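Local coordinates for glycosyl hydrolase, family 31/fibronectin type III domain protein (Clostridium perfringens, PDB 4UAP) that binds N-acetylgalactosamine through a calcium-containing carbohydrate-binding module of family 32, one part of a larger family 31 glycoside hydrolase, at residues T29-S34 and N74-N79; S35-K40 and L140-I145. One frame throughout, in Å; residues are numbered along the deposited sequence.

Contact 1: T29-S34 and N74-N79; sequences TSSDDS and NRMNSN. With NGA (2-acetamido-2-deoxy-beta-D-galactopyranose), chain C.
Ser31 meets Met76 where two loops of the family 32 carbohydrate-binding module's beta-sandwich come together beside the sugar pocket. With OG anti to the carbonyl carbon (chi1 -65°), Ser31 turns its hydroxyl toward the second loop. There Met76 N donates to Ser31 OG at 2.8 Å, and the bond is almost straight, with 174° at the hydrogen. The same oxygen is hydrogen-bonded to Asn143 ND2, so two nitrogens grip it. Ser31 CB also sits against the aliphatic start of Arg75, 4.2 Å from Arg75 CG.

From there Arg75 runs out fully extended from CG to NE and brings its guanidinium to the bound N-acetylgalactosamine. Arg75 NH1 donates to two hydroxyls of the sugar, O3 at 2.9 Å and O4 at 3.1 Å. NH2 adds weak bonds to O3 and to the acetamido oxygen O7. O3 lies near the guanidinium plane, at its edge, and is reached by both terminal nitrogens.

Asp33 stands near this group without a direct bond. Its OD1 is 4.2 Å from Arg75 NH2 and well out of the guanidinium plane, and the carboxylate and guanidinium planes are 82° apart. The attraction is probably one of charge alone. Asp33 OD1 has its salt bridge with Arg36 NH1, which also binds Ser31 O. Asn83 and Ala85 touch the Arg75 side chain, and Ile42 N gives the sugar another hydrogen bond.

A water joins the aspartate to the ligand. It makes a weak bond with Arg75 NH2, is hydrogen-bonded to the sugar O3, and donates to Asp33 OD1.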
loop_
_atom_site.group_PDB
_atom_site.type_symbol
_atom_site.label_atom_id
_atom_site.label_comp_id
_atom_site.label_asym_id
_atom_site.label_seq_id
_atom_site.Cartn_x
_atom_site.Cartn_y
_atom_site.Cartn_z
ATOM N N THR A 29 11.418 -1.218 4.763
ATOM C CA THR A 29 10.620 -0.002 4.912
ATOM C C THR A 29 11.315 1.254 4.395
ATOM O O THR A 29 10.739 2.339 4.430
ATOM C CB THR A 29 10.249 0.232 6.387
ATOM O OG1 THR A 29 11.450 0.282 7.165
ATOM C CG2 THR A 29 9.348 -0.887 6.902
ATOM N N SER A 30 12.551 1.123 3.928
ATOM C CA SER A 30 13.269 2.297 3.423
ATOM C C SER A 30 12.693 2.737 2.083
ATOM O O SER A 30 11.948 1.987 1.443
ATOM C CB SER A 30 14.764 2.010 3.278
ATOM O OG SER A 30 15.011 1.266 2.096
ATOM N N SER A 31 13.049 3.943 1.655
ATOM C CA SER A 31 12.541 4.502 0.398
ATOM C C SER A 31 13.387 4.130 -0.821
ATOM O O SER A 31 13.097 4.572 -1.937
ATOM C CB SER A 31 12.444 6.026 0.500
ATOM O OG SER A 31 11.483 6.414 1.471
ATOM N N ASP A 32 14.425 3.320 -0.609
ATOM C CA ASP A 32 15.316 2.883 -1.688
ATOM C C ASP A 32 14.527 2.193 -2.792
ATOM O O ASP A 32 13.518 1.554 -2.501
ATOM C CB ASP A 32 16.381 1.928 -1.141
ATOM C CG ASP A 32 17.286 2.587 -0.100
ATOM O OD1 ASP A 32 17.874 3.649 -0.401
ATOM O OD2 ASP A 32 17.407 2.046 1.023
ATOM N N ASP A 33 14.981 2.302 -4.044
ATOM C CA ASP A 33 14.316 1.620 -5.162
ATOM C C ASP A 33 14.134 0.135 -4.879
ATOM O O ASP A 33 13.126 -0.467 -5.270
ATOM C CB ASP A 33 15.106 1.770 -6.468
ATOM C CG ASP A 33 15.058 3.178 -7.041
ATOM O OD1 ASP A 33 14.222 3.994 -6.591
ATOM O OD2 ASP A 33 15.854 3.461 -7.964
ATOM N N SER A 34 15.121 -0.458 -4.209
ATOM C CA SER A 34 15.115 -1.895 -3.964
ATOM C C SER A 34 14.082 -2.335 -2.910
ATOM O O SER A 34 13.807 -3.530 -2.772
ATOM C CB SER A 34 16.514 -2.350 -3.545
ATOM O OG SER A 34 16.911 -1.694 -2.354
ATOM N N ASN A 74 5.495 5.394 3.276
ATOM C CA ASN A 74 5.485 6.177 2.054
ATOM C C ASN A 74 6.888 6.526 1.586
ATOM O O ASN A 74 7.820 6.585 2.383
ATOM C CB ASN A 74 4.671 7.451 2.257
ATOM C CG ASN A 74 3.219 7.154 2.560
ATOM O OD1 ASN A 74 2.567 6.428 1.815
ATOM N ND2 ASN A 74 2.720 7.674 3.680
ATOM N N ARG A 75 7.027 6.754 0.286
ATOM C CA ARG A 75 8.332 7.063 -0.276
ATOM C C ARG A 75 8.729 8.482 0.106
ATOM O O ARG A 75 8.057 9.441 -0.265
ATOM C CB ARG A 75 8.336 6.902 -1.797
ATOM C CG ARG A 75 9.708 7.180 -2.409
ATOM C CD ARG A 75 9.651 7.196 -3.917
ATOM N NE ARG A 75 10.968 7.470 -4.474
ATOM C CZ ARG A 75 11.231 7.486 -5.775
ATOM N NH1 ARG A 75 10.257 7.246 -6.647
ATOM N NH2 ARG A 75 12.461 7.740 -6.196
ATOM N N MET A 76 9.827 8.605 0.842
ATOM C CA MET A 76 10.280 9.911 1.318
ATOM C C MET A 76 11.616 10.299 0.688
ATOM O O MET A 76 12.425 9.436 0.327
ATOM C CB MET A 76 10.413 9.922 2.849
ATOM C CG MET A 76 9.164 9.426 3.598
ATOM S SD MET A 76 7.650 10.342 3.236
ATOM C CE MET A 76 7.956 11.830 4.184
ATOM N N ASN A 77 11.841 11.602 0.562
ATOM C CA ASN A 77 13.144 12.109 0.148
ATOM C C ASN A 77 14.086 12.077 1.332
ATOM O O ASN A 77 13.633 12.003 2.469
ATOM C CB ASN A 77 13.022 13.531 -0.392
ATOM C CG ASN A 77 12.106 13.610 -1.578
ATOM O OD1 ASN A 77 12.214 12.805 -2.506
ATOM N ND2 ASN A 77 11.195 14.576 -1.565
ATOM N N SER A 78 15.390 12.147 1.073
ATOM C CA SER A 78 16.376 12.074 2.153
ATOM C C SER A 78 16.191 13.184 3.194
ATOM O O SER A 78 16.540 13.003 4.356
ATOM C CB SER A 78 17.800 12.134 1.584
ATOM O OG SER A 78 18.025 13.374 0.932
ATOM N N ASN A 79 15.630 14.322 2.792
ATOM C CA ASN A 79 15.445 15.426 3.732
ATOM C C ASN A 79 14.139 15.339 4.520
ATOM O O ASN A 79 13.750 16.292 5.188
ATOM C CB ASN A 79 15.522 16.782 3.004
ATOM C CG ASN A 79 14.362 17.013 2.046
ATOM O OD1 ASN A 79 13.488 16.157 1.875
ATOM N ND2 ASN A 79 14.345 18.184 1.416
HETATM C C1 NGA C . 11.192 8.683 -11.845
HETATM C C2 NGA C . 11.722 8.295 -10.468
HETATM C C3 NGA C . 11.480 6.819 -10.226
HETATM C C4 NGA C . 10.007 6.518 -10.474
HETATM C C5 NGA C . 9.683 6.844 -11.932
HETATM C C6 NGA C . 8.240 6.625 -12.366
HETATM C C7 NGA C . 13.653 9.365 -9.367
HETATM C C8 NGA C . 15.144 9.540 -9.381
HETATM N N2 NGA C . 13.149 8.596 -10.341
HETATM O O1 NGA C . 11.067 10.085 -11.879
HETATM O O3 NGA C . 11.884 6.533 -8.909
HETATM O O4 NGA C . 9.232 7.323 -9.611
HETATM O O5 NGA C . 9.902 8.207 -12.148
HETATM O O6 NGA C . 8.064 7.091 -13.700
HETATM O O7 NGA C . 12.970 9.916 -8.491
HETATM O O HOH W 1 14.339 6.080 -8.381
#

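Contact 2: S35-K40 and L140-I145. With CA (calcium ion), chain D.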
loop_
_atom_site.group_PDB
_atom_site.type_symbol
_atom_site.label_atom_id
_atom_site.label_comp_id
_atom_site.label_asym_id
_atom_site.label_seq_id
_atom_site.Cartn_x
_atom_site.Cartn_y
_atom_site.Cartn_z
ATOM N N SER A 35 13.513 -1.379 -2.179
ATOM C CA SER A 35 12.507 -1.682 -1.145
ATOM C C SER A 35 11.057 -1.614 -1.634
ATOM O O SER A 35 10.162 -2.211 -1.029
ATOM C CB SER A 35 12.645 -0.714 0.041
ATOM O OG SER A 35 13.945 -0.739 0.610
ATOM N N ARG A 36 10.822 -0.879 -2.716
ATOM C CA ARG A 36 9.479 -0.389 -3.025
ATOM C C ARG A 36 8.667 -1.216 -4.013
ATOM O O ARG A 36 9.224 -1.911 -4.865
ATOM C CB ARG A 36 9.563 1.040 -3.586
ATOM C CG ARG A 36 10.271 2.056 -2.706
ATOM C CD ARG A 36 9.943 3.469 -3.182
ATOM N NE ARG A 36 10.074 3.578 -4.635
ATOM C CZ ARG A 36 11.179 3.958 -5.273
ATOM N NH1 ARG A 36 12.277 4.297 -4.595
ATOM N NH2 ARG A 36 11.181 4.003 -6.598
ATOM N N MET A 37 7.343 -1.107 -3.884
ATOM C CA MET A 37 6.396 -1.406 -4.954
ATOM C C MET A 37 6.106 -0.102 -5.701
ATOM O O MET A 37 5.711 0.892 -5.083
ATOM C CB MET A 37 5.090 -1.997 -4.398
ATOM C CG MET A 37 4.053 -2.411 -5.473
ATOM S SD MET A 37 2.306 -2.241 -4.993
ATOM C CE MET A 37 2.163 -0.478 -5.208
ATOM N N ASP A 38 6.308 -0.108 -7.018
ATOM C CA ASP A 38 6.075 1.058 -7.863
ATOM C C ASP A 38 5.141 0.701 -9.021
ATOM O O ASP A 38 5.266 -0.369 -9.616
ATOM C CB ASP A 38 7.391 1.592 -8.455
ATOM C CG ASP A 38 8.182 2.503 -7.500
ATOM O OD1 ASP A 38 8.005 2.457 -6.259
ATOM O OD2 ASP A 38 9.012 3.273 -8.023
ATOM N N LEU A 39 4.230 1.606 -9.357
ATOM C CA LEU A 39 3.538 1.551 -10.637
ATOM C C LEU A 39 4.590 1.625 -11.746
ATOM O O LEU A 39 5.679 2.159 -11.520
ATOM C CB LEU A 39 2.542 2.704 -10.749
ATOM C CG LEU A 39 1.078 2.310 -10.923
ATOM C CD1 LEU A 39 0.617 1.436 -9.767
ATOM C CD2 LEU A 39 0.201 3.557 -11.070
ATOM N N LYS A 40 4.277 1.104 -12.932
ATOM C CA LYS A 40 5.243 1.094 -14.036
ATOM C C LYS A 40 5.918 2.449 -14.250
ATOM O O LYS A 40 5.250 3.485 -14.349
ATOM C CB LYS A 40 4.569 0.668 -15.346
ATOM C CG LYS A 40 4.286 -0.819 -15.476
ATOM C CD LYS A 40 3.712 -1.132 -16.860
ATOM C CE LYS A 40 3.329 -2.602 -16.979
ATOM N NZ LYS A 40 4.378 -3.507 -16.435
ATOM N N LEU A 140 3.053 5.853 -8.662
ATOM C CA LEU A 140 2.817 5.457 -7.275
ATOM C C LEU A 140 4.020 4.703 -6.744
ATOM O O LEU A 140 4.527 3.801 -7.413
ATOM C CB LEU A 140 1.569 4.566 -7.162
ATOM C CG LEU A 140 1.261 4.080 -5.741
ATOM C CD1 LEU A 140 0.793 5.250 -4.868
ATOM C CD2 LEU A 140 0.242 2.959 -5.757
ATOM N N ALA A 141 4.463 5.058 -5.542
ATOM C CA ALA A 141 5.538 4.336 -4.877
ATOM C C ALA A 141 5.165 4.096 -3.425
ATOM O O ALA A 141 4.821 5.028 -2.702
ATOM C CB ALA A 141 6.858 5.108 -4.970
ATOM N N ILE A 142 5.234 2.839 -3.001
ATOM C CA ILE A 142 4.997 2.475 -1.610
ATOM C C ILE A 142 6.148 1.598 -1.122
ATOM O O ILE A 142 6.512 0.634 -1.791
ATOM C CB ILE A 142 3.650 1.732 -1.451
ATOM C CG1 ILE A 142 2.493 2.636 -1.901
ATOM C CG2 ILE A 142 3.465 1.257 -0.008
ATOM C CD1 ILE A 142 1.117 1.908 -1.955
ATOM N N ASN A 143 6.733 1.939 0.026
ATOM C CA ASN A 143 7.858 1.171 0.566
ATOM C C ASN A 143 7.454 -0.175 1.149
ATOM O O ASN A 143 8.129 -1.176 0.964
ATOM C CB ASN A 143 8.575 1.964 1.666
ATOM C CG ASN A 143 9.080 3.299 1.192
ATOM O OD1 ASN A 143 9.020 3.616 -0.001
ATOM N ND2 ASN A 143 9.604 4.096 2.126
ATOM N N GLU A 144 6.356 -0.185 1.891
ATOM C CA GLU A 144 6.010 -1.339 2.708
ATOM C C GLU A 144 4.654 -1.092 3.327
ATOM O O GLU A 144 4.279 0.055 3.558
ATOM C CB GLU A 144 7.060 -1.574 3.814
ATOM C CG GLU A 144 6.883 -2.903 4.604
ATOM C CD GLU A 144 7.629 -4.081 3.974
ATOM O OE1 GLU A 144 7.610 -5.188 4.545
ATOM O OE2 GLU A 144 8.240 -3.906 2.898
ATOM N N ILE A 145 3.915 -2.163 3.581
ATOM C CA ILE A 145 2.718 -2.071 4.395
ATOM C C ILE A 145 2.837 -3.143 5.463
ATOM O O ILE A 145 3.053 -4.308 5.142
ATOM C CB ILE A 145 1.423 -2.250 3.568
ATOM C CG1 ILE A 145 1.316 -1.127 2.522
ATOM C CG2 ILE A 145 0.199 -2.256 4.499
ATOM C CD1 ILE A 145 0.101 -1.243 1.558
HETATM CA CA CA D . 9.341 -3.123 1.018
HETATM O O HOH W 2 5.443 4.759 -10.391
#
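Ser35 O and Asn143 O approach to 3.0 Å, two acceptors brought together by the calcium ion that both bind. The ion is 2.4 Å from Ser35 O. Glu144 OE2 is a third ligand, and Lys23, Asp26 and Thr28 complete the site.

Next to the ion the two segments pair as antiparallel strands. Met37 and Ile142 form a hydrogen-bonded pair, with bonds in both directions. Asp38 and Ala141 form the following non-hydrogen-bonded pair. Leu39 N then donates to Leu140 O.

The face with Met37 and Ile142 is apolar. Their side chains lie side by side and point the same way. The Met37 chain bends, and Met37 CE touches Leu140 CD2 at 4.0 Å. Phe55 and Met57 of strand 55-61 also pack on Met37.

On the other face Arg36 and Asp38 form a two-pronged salt bridge. Arg36 NE donates to Asp38 OD1 at 2.9 Å and Arg36 NH2 to Asp38 OD2 at 2.7 Å, both on the syn side. Ala141 CB lies 3.2 Å from Asp38 OD1. Asn143 OD1 is buried against Arg36 CD without a polar partner, while Asn143 ND2 is hydrogen-bonded to Thr29 O. Arg36 also touches the sugar. A calcium ion beside a strand pair of the beta-sandwich is consistent with a family 32 carbohydrate-binding module.

In the fold
From the N terminus the chain passes strand 6-9 and enters the loop that holds 29-34. It goes straight on into 35-40 and the short strand 37-38. Contact 1 closes a loop of 39 residues when 74-79 follows strand 64-74. Contact 2 closes a much longer one, 99 residues, when 140-145 starts strand 141-149. The segments alternate, so the two contacts cross. Their centres are about 9 Å apart. Ser30 OG and Ser35 OG, 2.7 Å apart and probably hydrogen-bonded, join them directly. Together they tie the early loop to the end of strand 64-74 and to the last strand, linking calcium site and sugar pocket.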